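Local coordinates for protein BpsB (PgaB), Poly-beta-1,6-N-acetyl-D-glucosamine N-deacetylase (Bordetella bronchiseptica RB50, PDB 5BU6) that deacetylates poly-beta-1,6-N-acetyl-D-glucosamine as a family 4 carbohydrate esterase and is required for biofilm formation, at residues N169-A173 against A174-Q178; R185-N188 against D189-R193. The protein carries 5 engineered substitutions. All blocks are in the same frame, centred on the assembly; numbering follows the deposited sequence.

Contacts 1 and 2 follow each other along the chain within the polysaccharide deacetylase region, their centres 12 Å apart. Contact 1 turns the chain out of strand 170-172, and contact 2 starts helix 189-211; the small antiparallel pair of strands 179-180 and 185-186 lies between them. Polar links between the contacts include Tyr192 OH, 2.5 Å from Ala174 O, and Glu187 N, 2.9 Å from Gln178 O, both probable hydrogen bonds. Contact 1 is nearer the metal, with the side chain of Pro172 about 11 Å from a bound nickel ion; the centre of contact 2 lies about 25 Å from the centre of the chain, against 18 Å for contact 1.

Contact 1: residues N169-A173 against A174-Q178; sequences NEQPA and ASSRQ
Gln171 opens the contact by laying its side chain against Ser176. Its CG stands anti to the carbonyl carbon (chi1 -77°) and the chain runs extended from there, which brings OE1 to 3.1 Å from Ser176 CB. This is a polar atom resting on a methylene, not a hydrogen bond. Nearer the backbone, Gln171 CB packs 3.7 Å from Ser176 OG.

Pro172 carries the contact through both its ring and its carbonyl. The ring has Ser175 OG beside it, 3.6 Å from Pro172 CB and nearly as close to CD. Meanwhile Pro172 O gathers four donors from the two serines. Ser175 OG reaches Pro172 O at 3.2 Å and Ser176 OG reaches it at 3.1 Å, and the two hydroxyls arrive from opposite faces of the carbonyl plane, tilted 34° and 36° from it. Each hydroxyl sits in the crowded position between its own backbone N and carbonyl carbon, which folds it back over the turn. The backbone adds two weak bonds, from Ser175 N at 3.3 Å and Ser176 N at 3.4 Å, both to Pro172 O. One oxygen is thus gripped by amide and hydroxyl of two successive residues.

Ala173 takes the first of three successive helix-like backbone conformations, followed by Ala174 and Ser175. Its methyl points away from the turn and packs on Val162, while its carbonyl oxygen accepts from Arg195 NH1. Backbone bonding with Arg160 keeps it beside the chain next to His159, a ligand of the nickel site. The arrangement is typical of a type I turn, Pro172 to Ser175, widened into an alpha-turn by Ser176 and reinforced by serine hydroxyls bonding three and four residues back, here at the exit from a two-stranded hairpin.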
loop_
_atom_site.group_PDB
_atom_site.type_symbol
_atom_site.label_atom_id
_atom_site.label_comp_id
_atom_site.label_asym_id
_atom_site.label_seq_id
_atom_site.Cartn_x
_atom_site.Cartn_y
_atom_site.Cartn_z
ATOM N N ASN A 169 -19.538 3.323 -15.937
ATOM C CA ASN A 169 -18.163 2.849 -15.999
ATOM C C ASN A 169 -17.389 3.382 -14.801
ATOM O O ASN A 169 -17.478 4.566 -14.478
ATOM C CB ASN A 169 -17.483 3.277 -17.302
ATOM C CG ASN A 169 -18.206 2.768 -18.539
ATOM O OD1 ASN A 169 -17.986 3.260 -19.646
ATOM N ND2 ASN A 169 -19.081 1.788 -18.355
ATOM N N GLU A 170 -16.645 2.503 -14.137
ATOM C CA GLU A 170 -15.940 2.878 -12.917
ATOM C C GLU A 170 -14.451 3.128 -13.155
ATOM O O GLU A 170 -13.855 2.592 -14.086
ATOM C CB GLU A 170 -16.122 1.799 -11.847
ATOM C CG GLU A 170 -17.520 1.739 -11.248
ATOM C CD GLU A 170 -17.724 0.523 -10.360
ATOM O OE1 GLU A 170 -16.724 -0.149 -10.026
ATOM O OE2 GLU A 170 -18.885 0.234 -10.001
ATOM N N GLN A 171 -13.867 3.963 -12.307
ATOM C CA GLN A 171 -12.439 4.222 -12.322
ATOM C C GLN A 171 -11.963 4.286 -10.871
ATOM O O GLN A 171 -12.784 4.366 -9.968
ATOM C CB GLN A 171 -12.134 5.516 -13.085
ATOM C CG GLN A 171 -12.200 5.349 -14.601
ATOM C CD GLN A 171 -12.118 6.670 -15.356
ATOM O OE1 GLN A 171 -12.018 7.742 -14.755
ATOM N NE2 GLN A 171 -12.181 6.596 -16.683
ATOM N N PRO A 172 -10.641 4.212 -10.637
ATOM C CA PRO A 172 -10.170 4.330 -9.246
ATOM C C PRO A 172 -10.584 5.656 -8.597
ATOM O O PRO A 172 -10.566 6.689 -9.262
ATOM C CB PRO A 172 -8.644 4.249 -9.378
ATOM C CG PRO A 172 -8.415 3.472 -10.635
ATOM C CD PRO A 172 -9.559 3.833 -11.563
ATOM N N ALA A 173 -10.931 5.618 -7.315
ATOM C CA ALA A 173 -11.430 6.796 -6.599
ATOM C C ALA A 173 -10.435 7.949 -6.530
ATOM O O ALA A 173 -10.840 9.109 -6.465
ATOM C CB ALA A 173 -11.849 6.411 -5.187
ATOM N N ALA A 174 -9.140 7.639 -6.525
ATOM C CA ALA A 174 -8.134 8.688 -6.336
ATOM C C ALA A 174 -7.770 9.397 -7.630
ATOM O O ALA A 174 -7.325 10.546 -7.618
ATOM C CB ALA A 174 -6.872 8.113 -5.691
ATOM N N SER A 175 -7.958 8.716 -8.750
ATOM C CA SER A 175 -7.446 9.214 -10.019
ATOM C C SER A 175 -8.451 10.097 -10.739
ATOM O O SER A 175 -8.108 11.154 -11.264
ATOM C CB SER A 175 -7.052 8.041 -10.921
ATOM O OG SER A 175 -8.196 7.301 -11.323
ATOM N N SER A 176 -9.699 9.659 -10.756
ATOM C CA SER A 176 -10.699 10.293 -11.593
ATOM C C SER A 176 -11.414 11.444 -10.902
ATOM O O SER A 176 -11.672 11.401 -9.699
ATOM C CB SER A 176 -11.723 9.253 -12.053
ATOM O OG SER A 176 -12.289 8.568 -10.952
ATOM N N ARG A 177 -11.726 12.478 -11.676
ATOM C CA ARG A 177 -12.724 13.444 -11.253
ATOM C C ARG A 177 -14.079 12.758 -11.376
ATOM O O ARG A 177 -14.531 12.439 -12.480
ATOM C CB ARG A 177 -12.654 14.726 -12.088
ATOM C CG ARG A 177 -11.573 15.689 -11.609
ATOM C CD ARG A 177 -11.371 16.864 -12.564
ATOM N NE ARG A 177 -10.808 16.447 -13.847
ATOM C CZ ARG A 177 -9.536 16.102 -14.034
ATOM N NH1 ARG A 177 -8.683 16.110 -13.015
ATOM N NH2 ARG A 177 -9.116 15.740 -15.240
ATOM N N GLN A 178 -14.715 12.507 -10.237
ATOM C CA GLN A 178 -15.900 11.663 -10.224
ATOM C C GLN A 178 -17.168 12.404 -10.656
ATOM O O GLN A 178 -17.334 13.606 -10.421
ATOM C CB GLN A 178 -16.105 11.044 -8.840
ATOM C CG GLN A 178 -16.626 12.007 -7.789
ATOM C CD GLN A 178 -16.914 11.322 -6.467
ATOM O OE1 GLN A 178 -17.117 10.107 -6.416
ATOM N NE2 GLN A 178 -16.937 12.099 -5.389
#

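Contact 2: residues R185-N188 against D189-R193; sequences RYEN and DAEYR
Asn188 and Glu191 grip each other in a capping box at the N-terminus of helix 189-211. As N-cap, Asn188 presents OD1 to Glu191 N at 2.7 Å in an almost straight bond of 173°. Glu191 replies with its carboxylate: OE1 accepts from Asn188 N at 3.0 Å, met from above the carboxylate plane. The two flat groups are stacked, amide and carboxylate planes not far from parallel, with Asn188 ND2 3.1 Å from Glu191 CD. An Asn188 chi1 of 63° swings the amide over the first turn and turns OD1 to the N-H of Glu191. The box satisfies that N-H, which has no helical carbonyl behind it, and the N-H of Asn188. Regular helical bonding takes over at once, Tyr192 N donating to Asn188 O at 2.9 Å.

Around this core, Arg185 reaches in from strand 185-186 on a chain extended from CG to NE, toward the other oxygen of Glu191. Both carboxylate oxygens therefore have partners in the preceding segment, which would be expected to favour the charged form of the acid.

Farther out, Glu187 crosses Tyr192 at about a right angle, its OE1 3.9 Å from Tyr192 CA, while its OE2 forms a salt bridge with Arg195 NE. Arg193 links the same helix to helix 227-235 through Asp228. On the strand side of Glu191, NH1 of Arg185 completes a salt bridge 2.7 Å from Glu191 OE2, but the bend of 126° at the hydrogen leaves the hydrogen bond weak, guanidinium and carboxylate standing nearly perpendicular.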
loop_
_atom_site.group_PDB
_atom_site.type_symbol
_atom_site.label_atom_id
_atom_site.label_comp_id
_atom_site.label_asym_id
_atom_site.label_seq_id
_atom_site.Cartn_x
_atom_site.Cartn_y
_atom_site.Cartn_z
ATOM N N ARG A 185 -23.192 16.803 -12.420
ATOM C CA ARG A 185 -21.927 17.297 -12.951
ATOM C C ARG A 185 -20.717 16.511 -12.426
ATOM O O ARG A 185 -20.838 15.725 -11.490
ATOM C CB ARG A 185 -21.783 18.788 -12.620
ATOM C CG ARG A 185 -21.451 19.095 -11.168
ATOM C CD ARG A 185 -21.554 20.592 -10.886
ATOM N NE ARG A 185 -20.766 20.990 -9.722
ATOM C CZ ARG A 185 -19.820 21.928 -9.741
ATOM N NH1 ARG A 185 -19.152 22.220 -8.633
ATOM N NH2 ARG A 185 -19.544 22.578 -10.864
ATOM N N TYR A 186 -19.557 16.708 -13.052
ATOM C CA TYR A 186 -18.302 16.159 -12.538
ATOM C C TYR A 186 -17.789 17.043 -11.401
ATOM O O TYR A 186 -18.125 18.220 -11.322
ATOM C CB TYR A 186 -17.234 16.056 -13.646
ATOM C CG TYR A 186 -17.584 15.124 -14.793
ATOM C CD1 TYR A 186 -17.343 13.757 -14.705
ATOM C CD2 TYR A 186 -18.148 15.612 -15.958
ATOM C CE1 TYR A 186 -17.670 12.902 -15.750
ATOM C CE2 TYR A 186 -18.478 14.769 -17.005
ATOM C CZ TYR A 186 -18.238 13.415 -16.898
ATOM O OH TYR A 186 -18.569 12.579 -17.947
ATOM N N GLU A 187 -16.998 16.462 -10.504
ATOM C CA GLU A 187 -16.200 17.247 -9.567
ATOM C C GLU A 187 -15.293 18.202 -10.318
ATOM O O GLU A 187 -14.674 17.807 -11.299
ATOM C CB GLU A 187 -15.326 16.339 -8.695
ATOM C CG GLU A 187 -16.060 15.623 -7.598
ATOM C CD GLU A 187 -15.118 14.831 -6.711
ATOM O OE1 GLU A 187 -14.142 14.258 -7.241
ATOM O OE2 GLU A 187 -15.357 14.793 -5.487
ATOM N N ASN A 188 -15.186 19.440 -9.853
ATOM C CA ASN A 188 -14.186 20.345 -10.402
ATOM C C ASN A 188 -12.836 20.085 -9.734
ATOM O O ASN A 188 -12.737 19.267 -8.815
ATOM C CB ASN A 188 -14.606 21.812 -10.228
ATOM C CG ASN A 188 -14.736 22.219 -8.765
ATOM O OD1 ASN A 188 -13.794 22.092 -7.986
ATOM N ND2 ASN A 188 -15.904 22.732 -8.396
ATOM N N ASP A 189 -11.805 20.785 -10.190
ATOM C CA ASP A 189 -10.449 20.555 -9.704
ATOM C C ASP A 189 -10.310 20.838 -8.210
ATOM O O ASP A 189 -9.694 20.063 -7.490
ATOM C CB ASP A 189 -9.456 21.401 -10.504
ATOM C CG ASP A 189 -9.255 20.875 -11.915
ATOM O OD1 ASP A 189 -9.318 19.637 -12.100
ATOM O OD2 ASP A 189 -9.035 21.694 -12.835
ATOM N N ALA A 190 -10.904 21.932 -7.748
ATOM C CA ALA A 190 -10.876 22.264 -6.327
ATOM C C ALA A 190 -11.568 21.195 -5.482
ATOM O O ALA A 190 -11.022 20.758 -4.478
ATOM C CB ALA A 190 -11.512 23.614 -6.091
ATOM N N GLU A 191 -12.766 20.780 -5.890
ATOM C CA GLU A 191 -13.502 19.719 -5.190
ATOM C C GLU A 191 -12.719 18.410 -5.156
ATOM O O GLU A 191 -12.629 17.733 -4.118
ATOM C CB GLU A 191 -14.865 19.485 -5.851
ATOM C CG GLU A 191 -15.821 20.662 -5.764
ATOM C CD GLU A 191 -17.070 20.467 -6.614
ATOM O OE1 GLU A 191 -17.068 19.580 -7.493
ATOM O OE2 GLU A 191 -18.056 21.203 -6.403
ATOM N N TYR A 192 -12.150 18.052 -6.301
ATOM C CA TYR A 192 -11.373 16.823 -6.419
ATOM C C TYR A 192 -10.155 16.825 -5.497
ATOM O O TYR A 192 -9.935 15.876 -4.742
ATOM C CB TYR A 192 -10.943 16.640 -7.873
ATOM C CG TYR A 192 -9.900 15.590 -8.107
ATOM C CD1 TYR A 192 -10.085 14.276 -7.684
ATOM C CD2 TYR A 192 -8.739 15.901 -8.796
ATOM C CE1 TYR A 192 -9.109 13.307 -7.919
ATOM C CE2 TYR A 192 -7.779 14.956 -9.044
ATOM C CZ TYR A 192 -7.961 13.661 -8.605
ATOM O OH TYR A 192 -6.986 12.735 -8.877
ATOM N N ARG A 193 -9.377 17.902 -5.549
ATOM C CA ARG A 193 -8.199 18.032 -4.693
ATOM C C ARG A 193 -8.584 17.944 -3.227
ATOM O O ARG A 193 -7.932 17.241 -2.450
ATOM C CB ARG A 193 -7.482 19.363 -4.965
ATOM C CG ARG A 193 -6.582 19.343 -6.180
ATOM C CD ARG A 193 -5.989 20.734 -6.480
ATOM N NE ARG A 193 -4.901 20.618 -7.440
ATOM C CZ ARG A 193 -3.620 20.494 -7.105
ATOM N NH1 ARG A 193 -3.265 20.497 -5.826
ATOM N NH2 ARG A 193 -2.694 20.381 -8.050
#